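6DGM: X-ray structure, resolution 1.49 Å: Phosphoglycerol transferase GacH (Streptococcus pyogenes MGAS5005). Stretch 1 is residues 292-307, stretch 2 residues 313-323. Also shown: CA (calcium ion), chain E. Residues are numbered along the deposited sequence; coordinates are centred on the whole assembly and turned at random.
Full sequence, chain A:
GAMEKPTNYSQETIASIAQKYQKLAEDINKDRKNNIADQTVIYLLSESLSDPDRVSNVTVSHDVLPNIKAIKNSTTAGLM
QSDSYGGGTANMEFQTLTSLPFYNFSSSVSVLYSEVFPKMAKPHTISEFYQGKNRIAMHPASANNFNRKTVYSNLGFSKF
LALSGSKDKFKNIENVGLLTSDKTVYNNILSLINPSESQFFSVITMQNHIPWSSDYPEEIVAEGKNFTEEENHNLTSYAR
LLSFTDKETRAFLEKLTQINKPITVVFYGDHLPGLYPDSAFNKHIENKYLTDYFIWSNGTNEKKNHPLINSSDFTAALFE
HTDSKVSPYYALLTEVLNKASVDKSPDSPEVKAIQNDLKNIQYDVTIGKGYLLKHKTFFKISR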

# COMPACT_ATOMS: atom_id res chain seq x y z
N ASP A 292 5.79 -8.59 -1.30
CA ASP A 292 4.58 -9.37 -1.03
C ASP A 292 3.42 -8.48 -0.61
O ASP A 292 3.61 -7.47 0.07
CB ASP A 292 4.87 -10.36 0.10
CG ASP A 292 5.98 -11.32 -0.26
OD1 ASP A 292 7.17 -10.96 -0.03
OD2 ASP A 292 5.67 -12.41 -0.80
N TYR A 293 2.21 -8.86 -1.02
CA TYR A 293 1.01 -8.22 -0.51
C TYR A 293 -0.08 -9.26 -0.29
O TYR A 293 -0.11 -10.32 -0.92
CB TYR A 293 0.48 -7.10 -1.44
CG TYR A 293 -0.44 -7.61 -2.54
CD1 TYR A 293 -1.81 -7.71 -2.33
CD2 TYR A 293 0.07 -8.03 -3.77
CE1 TYR A 293 -2.64 -8.20 -3.30
CE2 TYR A 293 -0.77 -8.53 -4.76
CZ TYR A 293 -2.13 -8.60 -4.52
OH TYR A 293 -2.99 -9.09 -5.47
N PHE A 294 -1.01 -8.92 0.60
CA PHE A 294 -2.26 -9.65 0.71
C PHE A 294 -3.38 -8.69 1.11
O PHE A 294 -3.14 -7.62 1.68
CB PHE A 294 -2.18 -10.87 1.64
CG PHE A 294 -1.93 -10.57 3.10
CD1 PHE A 294 -2.94 -10.09 3.91
CD2 PHE A 294 -0.70 -10.83 3.68
CE1 PHE A 294 -2.74 -9.83 5.24
CE2 PHE A 294 -0.48 -10.59 5.03
CZ PHE A 294 -1.51 -10.09 5.82
N ILE A 295 -4.60 -9.10 0.80
CA ILE A 295 -5.81 -8.37 1.15
C ILE A 295 -6.68 -9.39 1.87
O ILE A 295 -7.15 -10.35 1.24
CB ILE A 295 -6.51 -7.78 -0.08
CG1 ILE A 295 -5.57 -6.80 -0.81
CG2 ILE A 295 -7.78 -7.05 0.36
CD1 ILE A 295 -6.16 -6.16 -2.07
N TRP A 296 -6.84 -9.23 3.19
CA TRP A 296 -7.43 -10.25 4.05
C TRP A 296 -8.54 -9.62 4.88
O TRP A 296 -8.31 -8.59 5.52
CB TRP A 296 -6.36 -10.81 4.99
CG TRP A 296 -6.83 -11.81 6.02
CD1 TRP A 296 -6.81 -13.16 5.90
CD2 TRP A 296 -7.37 -11.54 7.32
NE1 TRP A 296 -7.30 -13.75 7.03
CE2 TRP A 296 -7.65 -12.77 7.93
CE3 TRP A 296 -7.65 -10.36 8.03
CZ2 TRP A 296 -8.19 -12.88 9.21
CZ3 TRP A 296 -8.18 -10.46 9.30
CH2 TRP A 296 -8.44 -11.71 9.89
N SER A 297 -9.72 -10.24 4.88
CA SER A 297 -10.85 -9.87 5.72
C SER A 297 -11.00 -10.86 6.87
O SER A 297 -10.59 -12.02 6.78
CB SER A 297 -12.16 -9.84 4.91
OG SER A 297 -12.06 -9.02 3.76
N ASN A 298 -11.63 -10.39 7.94
CA ASN A 298 -11.76 -11.20 9.15
C ASN A 298 -12.95 -12.14 9.13
O ASN A 298 -13.20 -12.81 10.14
CB ASN A 298 -11.79 -10.31 10.39
CG ASN A 298 -13.05 -9.49 10.51
OD1 ASN A 298 -13.79 -9.30 9.53
ND2 ASN A 298 -13.30 -9.00 11.71
N GLY A 299 -13.66 -12.23 8.01
CA GLY A 299 -14.69 -13.24 7.84
C GLY A 299 -14.29 -14.21 6.76
O GLY A 299 -13.18 -14.75 6.78
N THR A 300 -15.16 -14.42 5.78
CA THR A 300 -14.87 -15.29 4.65
C THR A 300 -14.13 -14.50 3.59
O THR A 300 -14.45 -13.34 3.32
CB THR A 300 -16.17 -15.86 4.08
OG1 THR A 300 -16.88 -16.56 5.12
CG2 THR A 300 -15.88 -16.81 2.94
N ASN A 301 -13.11 -15.12 3.00
CA ASN A 301 -12.27 -14.46 2.01
C ASN A 301 -12.42 -15.15 0.67
O ASN A 301 -12.34 -16.38 0.59
CB ASN A 301 -10.80 -14.49 2.41
CG ASN A 301 -10.46 -13.42 3.40
OD1 ASN A 301 -10.73 -12.23 3.16
ND2 ASN A 301 -9.89 -13.82 4.53
N GLU A 302 -12.68 -14.37 -0.36
CA GLU A 302 -12.43 -14.81 -1.72
C GLU A 302 -10.93 -14.72 -2.00
O GLU A 302 -10.15 -14.17 -1.21
CB GLU A 302 -13.18 -13.92 -2.71
CG GLU A 302 -14.69 -13.98 -2.59
CD GLU A 302 -15.27 -15.26 -3.17
OE1 GLU A 302 -14.87 -15.64 -4.29
OE2 GLU A 302 -16.13 -15.88 -2.50
N LYS A 303 -10.52 -15.29 -3.12
CA LYS A 303 -9.14 -15.18 -3.58
C LYS A 303 -9.23 -14.74 -5.04
O LYS A 303 -9.39 -15.58 -5.94
CB LYS A 303 -8.37 -16.48 -3.40
CG LYS A 303 -6.89 -16.34 -3.70
CD LYS A 303 -6.07 -17.47 -3.10
CE LYS A 303 -4.63 -17.39 -3.61
NZ LYS A 303 -3.97 -16.10 -3.32
N LYS A 304 -9.16 -13.43 -5.26
CA LYS A 304 -9.18 -12.88 -6.61
C LYS A 304 -7.80 -13.01 -7.23
O LYS A 304 -6.78 -12.97 -6.53
CB LYS A 304 -9.57 -11.40 -6.56
CG LYS A 304 -10.88 -11.10 -5.82
CD LYS A 304 -12.08 -11.62 -6.61
CE LYS A 304 -13.39 -11.28 -5.90
NZ LYS A 304 -14.58 -11.71 -6.70
N ASN A 305 -7.76 -13.17 -8.54
CA ASN A 305 -6.52 -13.48 -9.25
C ASN A 305 -5.84 -12.17 -9.63
O ASN A 305 -6.20 -11.54 -10.64
CB ASN A 305 -6.83 -14.32 -10.49
CG ASN A 305 -5.57 -14.70 -11.26
OD1 ASN A 305 -4.50 -14.83 -10.69
ND2 ASN A 305 -5.72 -14.89 -12.56
N HIS A 306 -4.84 -11.77 -8.85
CA HIS A 306 -4.06 -10.56 -9.11
C HIS A 306 -2.61 -10.83 -8.72
O HIS A 306 -2.11 -10.32 -7.71
CB HIS A 306 -4.61 -9.37 -8.30
CG HIS A 306 -5.98 -8.95 -8.72
ND1 HIS A 306 -6.25 -8.46 -9.98
CD2 HIS A 306 -7.16 -8.97 -8.05
CE1 HIS A 306 -7.54 -8.18 -10.06
NE2 HIS A 306 -8.11 -8.48 -8.91
N PRO A 307 -1.90 -11.63 -9.52
CA PRO A 307 -0.57 -12.09 -9.08
C PRO A 307 0.47 -10.99 -9.01
O PRO A 307 1.45 -11.14 -8.27
CB PRO A 307 -0.18 -13.14 -10.13
CG PRO A 307 -1.08 -12.86 -11.32
CD PRO A 307 -2.35 -12.28 -10.76
N ASP A 313 -2.88 0.25 -7.12
CA ASP A 313 -4.02 -0.59 -7.42
C ASP A 313 -4.74 -1.10 -6.17
O ASP A 313 -5.78 -1.75 -6.31
CB ASP A 313 -3.57 -1.84 -8.20
CG ASP A 313 -3.10 -1.54 -9.61
OD1 ASP A 313 -3.70 -0.67 -10.28
OD2 ASP A 313 -2.13 -2.21 -10.04
N PHE A 314 -4.20 -0.86 -4.97
CA PHE A 314 -4.74 -1.55 -3.80
C PHE A 314 -6.19 -1.18 -3.54
O PHE A 314 -6.99 -2.05 -3.18
CB PHE A 314 -3.90 -1.26 -2.56
CG PHE A 314 -2.60 -2.03 -2.49
CD1 PHE A 314 -2.45 -3.27 -3.08
CD2 PHE A 314 -1.53 -1.49 -1.83
CE1 PHE A 314 -1.22 -3.95 -3.00
CE2 PHE A 314 -0.31 -2.16 -1.76
CZ PHE A 314 -0.16 -3.38 -2.32
N THR A 315 -6.57 0.09 -3.70
CA THR A 315 -7.94 0.48 -3.38
C THR A 315 -8.94 -0.19 -4.31
O THR A 315 -9.96 -0.71 -3.86
CB THR A 315 -8.11 2.00 -3.39
OG1 THR A 315 -7.19 2.57 -2.47
CG2 THR A 315 -9.54 2.40 -2.95
N ALA A 316 -8.67 -0.20 -5.61
CA ALA A 316 -9.57 -0.92 -6.51
C ALA A 316 -9.64 -2.39 -6.13
O ALA A 316 -10.72 -3.01 -6.17
CB ALA A 316 -9.12 -0.76 -7.95
N ALA A 317 -8.50 -2.98 -5.77
CA ALA A 317 -8.51 -4.38 -5.38
C ALA A 317 -9.27 -4.59 -4.08
O ALA A 317 -9.90 -5.63 -3.89
CB ALA A 317 -7.09 -4.90 -5.26
N LEU A 318 -9.23 -3.60 -3.18
CA LEU A 318 -9.96 -3.68 -1.93
C LEU A 318 -11.46 -3.65 -2.18
O LEU A 318 -12.22 -4.42 -1.57
CB LEU A 318 -9.54 -2.52 -1.01
CG LEU A 318 -10.44 -2.23 0.19
CD1 LEU A 318 -10.19 -3.29 1.26
CD2 LEU A 318 -10.21 -0.84 0.75
N PHE A 319 -11.91 -2.75 -3.04
CA PHE A 319 -13.33 -2.72 -3.39
C PHE A 319 -13.77 -4.06 -3.98
O PHE A 319 -14.84 -4.57 -3.66
CB PHE A 319 -13.62 -1.60 -4.37
CG PHE A 319 -13.85 -0.25 -3.73
CD1 PHE A 319 -12.78 0.52 -3.29
CD2 PHE A 319 -15.13 0.26 -3.59
CE1 PHE A 319 -13.00 1.77 -2.71
CE2 PHE A 319 -15.35 1.49 -3.01
CZ PHE A 319 -14.30 2.25 -2.57
N GLU A 320 -12.95 -4.63 -4.87
CA GLU A 320 -13.32 -5.91 -5.47
C GLU A 320 -13.35 -7.01 -4.43
O GLU A 320 -14.29 -7.83 -4.39
CB GLU A 320 -12.34 -6.26 -6.59
CG GLU A 320 -12.74 -7.52 -7.33
CD GLU A 320 -11.65 -8.03 -8.24
OE1 GLU A 320 -10.46 -8.01 -7.82
OE2 GLU A 320 -11.98 -8.44 -9.36
N HIS A 321 -12.33 -7.07 -3.57
CA HIS A 321 -12.25 -8.15 -2.59
C HIS A 321 -13.44 -8.12 -1.64
O HIS A 321 -14.00 -9.16 -1.30
CB HIS A 321 -10.92 -8.07 -1.81
CG HIS A 321 -10.76 -9.16 -0.81
ND1 HIS A 321 -10.37 -10.43 -1.16
CD2 HIS A 321 -10.98 -9.19 0.53
CE1 HIS A 321 -10.36 -11.20 -0.08
NE2 HIS A 321 -10.72 -10.47 0.96
N THR A 322 -13.84 -6.92 -1.21
CA THR A 322 -14.96 -6.76 -0.31
C THR A 322 -16.30 -6.65 -1.02
O THR A 322 -17.32 -6.46 -0.34
CB THR A 322 -14.76 -5.53 0.58
OG1 THR A 322 -14.73 -4.35 -0.23
CG2 THR A 322 -13.48 -5.65 1.38
N ASP A 323 -16.34 -6.74 -2.35
CA ASP A 323 -17.58 -6.65 -3.13
C ASP A 323 -18.32 -5.34 -2.87
O ASP A 323 -19.55 -5.30 -2.77
CB ASP A 323 -18.48 -7.87 -2.89
CG ASP A 323 -19.40 -8.15 -4.06
OD1 ASP A 323 -18.93 -8.08 -5.21
OD2 ASP A 323 -20.58 -8.48 -3.81
CA CA E . -20.12 -9.60 -6.66
O HOH W 1 -13.66 -11.70 0.10
O HOH W 2 -14.35 -10.02 -9.49
O HOH W 3 -22.33 -9.81 -5.60
O HOH W 4 -18.86 -8.25 -8.62
O HOH W 5 -21.09 -11.46 -8.40

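This is a strand-and-loop cradle for one side of a helix: a small apolar patch anchors the packing, and two histidine hydrogen bonds, one donated from each stretch, fix it in place. Strand 292-297 and helix 314-321 run in roughly the same direction, at 33°, with axes 9.4 Å apart at closest approach.

Alternation along the strand sets the first rule. Y293, I295 and S297 point toward the helix, while F294 and W296 point away. I295 fills the middle: I295 CD1 lies 3.6 Å from A317 CB; the CA atoms of I295 and L318 are 7.0 Å apart. One helical turn before A317, F314 CE1 lies 3.8 Å from Y293 CG, the two rings inclined at 48°. Y293 also ties the strand to the later loop, donating from OH to H306 O at 2.7 Å.

H321 gives up the most surface to the contact. Its NE2 donates to N301 OD1 at 2.8 Å, and that oxygen also accepts from S297 N, at 2.8 Å; N301 ND2 returns a bond to S297 O at 3.0 Å. The N301 side chain is thus bonded at both ends to the backbone of S297 while its OD1 also accepts from the helix. I295 O lies over one face of the imidazole, 3.6 Å from H321 CE1, whereas E302 O approaches the ring edge, 3.2 Å from the same carbon.

Farther along the loop the roles reverse. H306 NE2 donates to E320 OE1 at 2.6 Å, near the plane of its ring, and K304 CG packs 3.7 Å from the same OE1. Two waters add bridges between the stretches: one molecule accepts from E302 N and donates to H321 O, both at 2.9 Å, and another links K304 NZ (3.3 Å) to E320 OE2 (2.9 Å).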